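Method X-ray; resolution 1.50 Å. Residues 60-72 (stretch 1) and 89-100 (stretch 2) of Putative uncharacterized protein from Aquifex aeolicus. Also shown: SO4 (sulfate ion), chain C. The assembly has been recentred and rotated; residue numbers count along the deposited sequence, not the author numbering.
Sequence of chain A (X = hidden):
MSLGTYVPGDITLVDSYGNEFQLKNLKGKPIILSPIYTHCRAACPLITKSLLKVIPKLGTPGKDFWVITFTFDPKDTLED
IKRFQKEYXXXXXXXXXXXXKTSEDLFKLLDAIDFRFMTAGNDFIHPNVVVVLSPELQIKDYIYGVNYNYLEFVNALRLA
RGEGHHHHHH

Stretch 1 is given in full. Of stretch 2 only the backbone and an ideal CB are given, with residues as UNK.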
# COMPACT_ATOMS: atom_id res chain seq x y z
N THR A 60 1.58 -9.57 12.34
CA THR A 60 2.71 -8.71 12.62
C THR A 60 3.36 -8.24 11.31
O THR A 60 3.89 -9.05 10.55
CB THR A 60 3.75 -9.47 13.43
OG1 THR A 60 3.13 -9.95 14.63
CG2 THR A 60 4.92 -8.56 13.80
N PRO A 61 3.31 -6.92 11.05
CA PRO A 61 3.99 -6.39 9.86
C PRO A 61 5.48 -6.75 9.87
O PRO A 61 6.14 -6.68 10.92
CB PRO A 61 3.79 -4.88 9.98
CG PRO A 61 2.57 -4.73 10.83
CD PRO A 61 2.57 -5.88 11.78
N GLY A 62 5.98 -7.16 8.70
CA GLY A 62 7.37 -7.62 8.54
C GLY A 62 7.54 -9.10 8.78
O GLY A 62 8.63 -9.66 8.54
N LYS A 63 6.49 -9.74 9.29
CA LYS A 63 6.51 -11.18 9.55
C LYS A 63 5.39 -11.87 8.76
O LYS A 63 5.66 -12.69 7.88
CB LYS A 63 6.38 -11.45 11.05
CG LYS A 63 6.25 -12.92 11.45
CD LYS A 63 7.46 -13.73 11.03
CE LYS A 63 7.27 -15.21 11.36
NZ LYS A 63 8.43 -16.02 10.91
N ASP A 64 4.15 -11.53 9.06
CA ASP A 64 3.02 -12.17 8.40
C ASP A 64 2.74 -11.58 7.03
O ASP A 64 2.21 -12.25 6.15
CB ASP A 64 1.78 -12.11 9.28
CG ASP A 64 1.95 -12.89 10.57
OD1 ASP A 64 2.17 -14.12 10.47
OD2 ASP A 64 1.92 -12.26 11.64
N PHE A 65 3.10 -10.30 6.86
CA PHE A 65 2.86 -9.56 5.62
C PHE A 65 3.65 -8.28 5.72
O PHE A 65 4.05 -7.89 6.81
CB PHE A 65 1.36 -9.26 5.44
CG PHE A 65 0.67 -8.74 6.69
CD1 PHE A 65 0.81 -7.41 7.09
CD2 PHE A 65 -0.13 -9.59 7.44
CE1 PHE A 65 0.15 -6.94 8.23
CE2 PHE A 65 -0.77 -9.14 8.59
CZ PHE A 65 -0.63 -7.82 8.99
N TRP A 66 3.87 -7.61 4.58
CA TRP A 66 4.45 -6.26 4.57
C TRP A 66 3.29 -5.28 4.49
O TRP A 66 2.29 -5.56 3.83
CB TRP A 66 5.34 -6.06 3.33
CG TRP A 66 6.58 -6.91 3.34
CD1 TRP A 66 6.85 -8.00 2.53
CD2 TRP A 66 7.73 -6.75 4.19
NE1 TRP A 66 8.09 -8.52 2.84
CE2 TRP A 66 8.65 -7.78 3.85
CE3 TRP A 66 8.06 -5.85 5.21
CZ2 TRP A 66 9.88 -7.93 4.49
CZ3 TRP A 66 9.31 -5.99 5.85
CH2 TRP A 66 10.20 -7.02 5.48
N VAL A 67 3.43 -4.13 5.15
CA VAL A 67 2.53 -3.02 4.93
C VAL A 67 3.36 -1.90 4.33
O VAL A 67 4.40 -1.51 4.88
CB VAL A 67 1.83 -2.52 6.21
CG1 VAL A 67 0.72 -1.54 5.85
CG2 VAL A 67 1.22 -3.71 6.96
N ILE A 68 2.90 -1.40 3.18
CA ILE A 68 3.60 -0.34 2.46
C ILE A 68 2.68 0.83 2.20
O ILE A 68 1.81 0.78 1.31
CB ILE A 68 4.22 -0.83 1.13
CG1 ILE A 68 5.10 -2.08 1.34
CG2 ILE A 68 4.96 0.32 0.40
CD1 ILE A 68 6.36 -1.91 2.23
N THR A 69 2.85 1.87 3.01
CA THR A 69 2.20 3.15 2.71
C THR A 69 3.08 3.85 1.70
O THR A 69 4.29 4.00 1.91
CB THR A 69 2.05 4.00 3.99
OG1 THR A 69 1.12 3.37 4.88
CG2 THR A 69 1.54 5.40 3.67
N PHE A 70 2.51 4.26 0.58
CA PHE A 70 3.34 4.99 -0.39
C PHE A 70 2.69 6.27 -0.84
O PHE A 70 1.46 6.36 -0.94
CB PHE A 70 3.72 4.12 -1.59
CG PHE A 70 2.64 3.94 -2.58
CD1 PHE A 70 1.74 2.91 -2.46
CD2 PHE A 70 2.55 4.78 -3.69
CE1 PHE A 70 0.74 2.71 -3.39
CE2 PHE A 70 1.55 4.61 -4.63
CZ PHE A 70 0.64 3.56 -4.48
N THR A 71 3.51 7.28 -1.07
CA THR A 71 2.98 8.54 -1.59
C THR A 71 2.90 8.61 -3.11
O THR A 71 3.83 8.23 -3.82
CB THR A 71 3.71 9.78 -1.03
OG1 THR A 71 3.18 10.94 -1.69
CG2 THR A 71 5.21 9.69 -1.32
N PHE A 72 1.76 9.08 -3.60
CA PHE A 72 1.58 9.29 -5.04
C PHE A 72 1.80 10.71 -5.51
O PHE A 72 1.63 11.01 -6.71
CB PHE A 72 0.25 8.74 -5.54
CG PHE A 72 -0.96 9.39 -4.94
CD1 PHE A 72 -1.45 10.61 -5.43
CD2 PHE A 72 -1.65 8.75 -3.92
CE1 PHE A 72 -2.63 11.20 -4.87
CE2 PHE A 72 -2.80 9.31 -3.36
CZ PHE A 72 -3.29 10.52 -3.82
N UNK A 89 3.03 7.20 13.86
CA UNK A 89 3.68 6.24 14.74
C UNK A 89 4.01 4.92 14.06
O UNK A 89 4.11 3.87 14.70
CB UNK A 89 2.79 5.97 15.96
N UNK A 90 4.18 4.99 12.74
CA UNK A 90 4.49 3.81 11.93
C UNK A 90 5.94 3.37 12.19
O UNK A 90 6.84 4.19 12.23
CB UNK A 90 4.27 4.10 10.44
N UNK A 91 6.15 2.06 12.37
CA UNK A 91 7.46 1.56 12.80
C UNK A 91 8.55 1.79 11.76
O UNK A 91 9.70 2.06 12.10
CB UNK A 91 7.37 0.07 13.12
N UNK A 92 8.18 1.70 10.49
CA UNK A 92 9.08 2.05 9.41
C UNK A 92 9.80 0.86 8.81
O UNK A 92 10.42 1.01 7.75
CB UNK A 92 10.11 3.07 9.91
N UNK A 93 9.73 -0.29 9.47
CA UNK A 93 10.37 -1.52 8.98
C UNK A 93 9.39 -2.59 8.45
O UNK A 93 9.40 -2.87 7.27
CB UNK A 93 11.20 -2.13 10.11
N UNK A 94 8.53 -3.14 9.32
CA UNK A 94 7.47 -4.06 8.87
C UNK A 94 6.36 -3.33 8.13
O UNK A 94 5.76 -3.85 7.18
CB UNK A 94 6.88 -4.81 10.06
N UNK A 95 6.08 -2.12 8.60
CA UNK A 95 5.19 -1.21 7.93
C UNK A 95 6.06 -0.05 7.49
O UNK A 95 6.58 0.69 8.32
CB UNK A 95 4.03 -0.77 8.82
N UNK A 96 6.23 0.11 6.18
CA UNK A 96 7.11 1.13 5.63
C UNK A 96 6.31 2.29 5.10
O UNK A 96 5.14 2.12 4.74
CB UNK A 96 7.99 0.55 4.52
N UNK A 97 6.92 3.47 5.09
CA UNK A 97 6.40 4.62 4.34
C UNK A 97 7.45 4.91 3.26
O UNK A 97 8.65 5.09 3.57
CB UNK A 97 6.15 5.83 5.24
N UNK A 98 7.01 4.92 2.00
CA UNK A 98 7.94 4.98 0.87
C UNK A 98 7.47 5.96 -0.17
O UNK A 98 6.28 6.32 -0.20
CB UNK A 98 8.12 3.60 0.24
N UNK A 99 8.42 6.38 -1.00
CA UNK A 99 8.11 7.11 -2.24
C UNK A 99 8.73 6.34 -3.41
O UNK A 99 9.66 5.55 -3.22
CB UNK A 99 8.63 8.55 -2.19
N UNK A 100 8.24 6.59 -4.61
CA UNK A 100 8.82 6.02 -5.83
C UNK A 100 10.09 6.82 -6.16
O UNK A 100 10.12 8.04 -6.00
CB UNK A 100 7.82 6.05 -6.99
S SO4 C . 14.47 13.13 -2.17
O1 SO4 C . 13.26 12.33 -2.28
O2 SO4 C . 15.62 12.32 -2.56
O3 SO4 C . 14.37 14.31 -3.03
O4 SO4 C . 14.66 13.54 -0.78

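Two parallel strands set the rules here: 66-71 of stretch 1 and 95-100 of stretch 2 run side by side, their axes 4.7 Å apart at closest approach, and alternate positions face alternate sides of the sheet.

Position 89 has phi 66°, psi 26°, and nothing of stretch 1 lies near its CB. Positive phi favours glycine, and G89 is found. Position 90 points toward stretch 1 but from a distance, so a long apolar chain would suit; I90 reaches in until its CD1 is 4.5 Å from T69 OG1.

Position 91 precedes a tight turn whose amides need an acceptor, which favours aspartate, asparagine or serine. D91 takes the role: its OD2 accepts from the backbone N of position 95 at 2.9 Å. Position 92, at phi 97° and psi -12°, would jam a CB against the preceding carbonyl, and it is G92. Position 93 points sideways into open space and tolerates most polar chains; K93 forms a salt bridge with D91.

Position 94 is decided by stretch 1. Its ideal CB would sit 2.2 Å from P61 O and 2.9 Å from G62 N, so glycine alone fits. G94 lets the backbones close in, its CA 3.4 Å from G62 N, and its O accepts from V67 N at 3.1 Å, opening the strand ladder.

Position 95 shares a face with V67 and T69, its ideal CB 3.8 Å from V67 CB. A large apolar chain would cover V67, and one with a polar group could also meet the T69 hydroxyl. W95 does both: V67 CG1 sits over the face of its five-membered ring, 3.5 Å from the centroid, and its NE1 donates to T69 OG1 at 2.9 Å.

Position 96 lies on the other face, its ideal CB 3.7 Å from I68 CD1, with the W66 ring nearby. A long chain with an aliphatic stem would suit, and its end could be polar. K96 does this and sends its NZ back to K93 O, 2.7 Å away. Its backbone N donates to V67 O at 2.8 Å, and its O accepts from T69 N at 2.9 Å.

Position 97 returns to the T69 side, where a beta-branched chain would suit the strand; V97 brings CG2 to 4.3 Å from T69 CB. Position 98 faces I68 and F70, an apolar setting for valine, isoleucine or leucine. V98 places CG2 3.6 Å from I68 CG2 and 3.5 Å from F70 CB, while its N donates to T69 O at 2.9 Å.

Position 99 has its ideal CB 3.7 Å from T71 CG2, so an aliphatic stem suits while the end is free to leave. K99 keeps its CB beside T71 CG2, and the end of the chain leaves stretch 1; its NZ donates to sulfate O1 at 2.7 Å. Position 100 points sideways with little to meet, and small residues suffice: A100 N donates to a water O at 3.0 Å, and that water O donates to T71 O at 2.8 Å.

Stretch 2 (89-100) GIDGKGWKVVKA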
# COMPACT_ATOMS: atom_id res chain seq x y z
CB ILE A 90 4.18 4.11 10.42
CG1 ILE A 90 2.67 4.21 10.21
CG2 ILE A 90 4.81 3.06 9.48
CD1 ILE A 90 2.26 4.90 8.92
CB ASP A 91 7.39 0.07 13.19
CG ASP A 91 7.48 -0.85 11.98
OD1 ASP A 91 8.57 -1.39 11.73
OD2 ASP A 91 6.51 -1.00 11.26
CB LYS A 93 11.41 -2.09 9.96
CG LYS A 93 10.91 -2.43 11.36
CD LYS A 93 12.03 -2.31 12.39
CE LYS A 93 11.51 -1.84 13.73
NZ LYS A 93 10.96 -0.44 13.62
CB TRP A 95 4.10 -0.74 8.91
CG TRP A 95 3.02 0.15 8.33
CD1 TRP A 95 3.12 0.98 7.23
CD2 TRP A 95 1.70 0.33 8.86
NE1 TRP A 95 1.92 1.63 7.03
CE2 TRP A 95 1.05 1.27 8.02
CE3 TRP A 95 1.00 -0.21 9.95
CZ2 TRP A 95 -0.26 1.68 8.24
CZ3 TRP A 95 -0.31 0.20 10.16
CH2 TRP A 95 -0.92 1.13 9.31
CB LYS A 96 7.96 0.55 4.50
CG LYS A 96 8.81 -0.64 4.90
CD LYS A 96 9.70 -1.06 3.75
CE LYS A 96 10.17 -2.49 3.88
NZ LYS A 96 11.02 -2.62 5.11
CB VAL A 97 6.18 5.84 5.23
CG1 VAL A 97 5.57 6.97 4.42
CG2 VAL A 97 5.27 5.51 6.44
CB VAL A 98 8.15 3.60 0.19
CG1 VAL A 98 8.44 2.53 1.24
CG2 VAL A 98 6.92 3.18 -0.63
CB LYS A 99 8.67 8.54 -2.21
CG LYS A 99 10.19 8.60 -2.02
CD LYS A 99 10.73 10.01 -2.23
CE LYS A 99 10.78 10.36 -3.72
NZ LYS A 99 11.23 11.77 -3.91
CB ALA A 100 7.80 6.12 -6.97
O HOH W 1 6.28 8.82 -4.93
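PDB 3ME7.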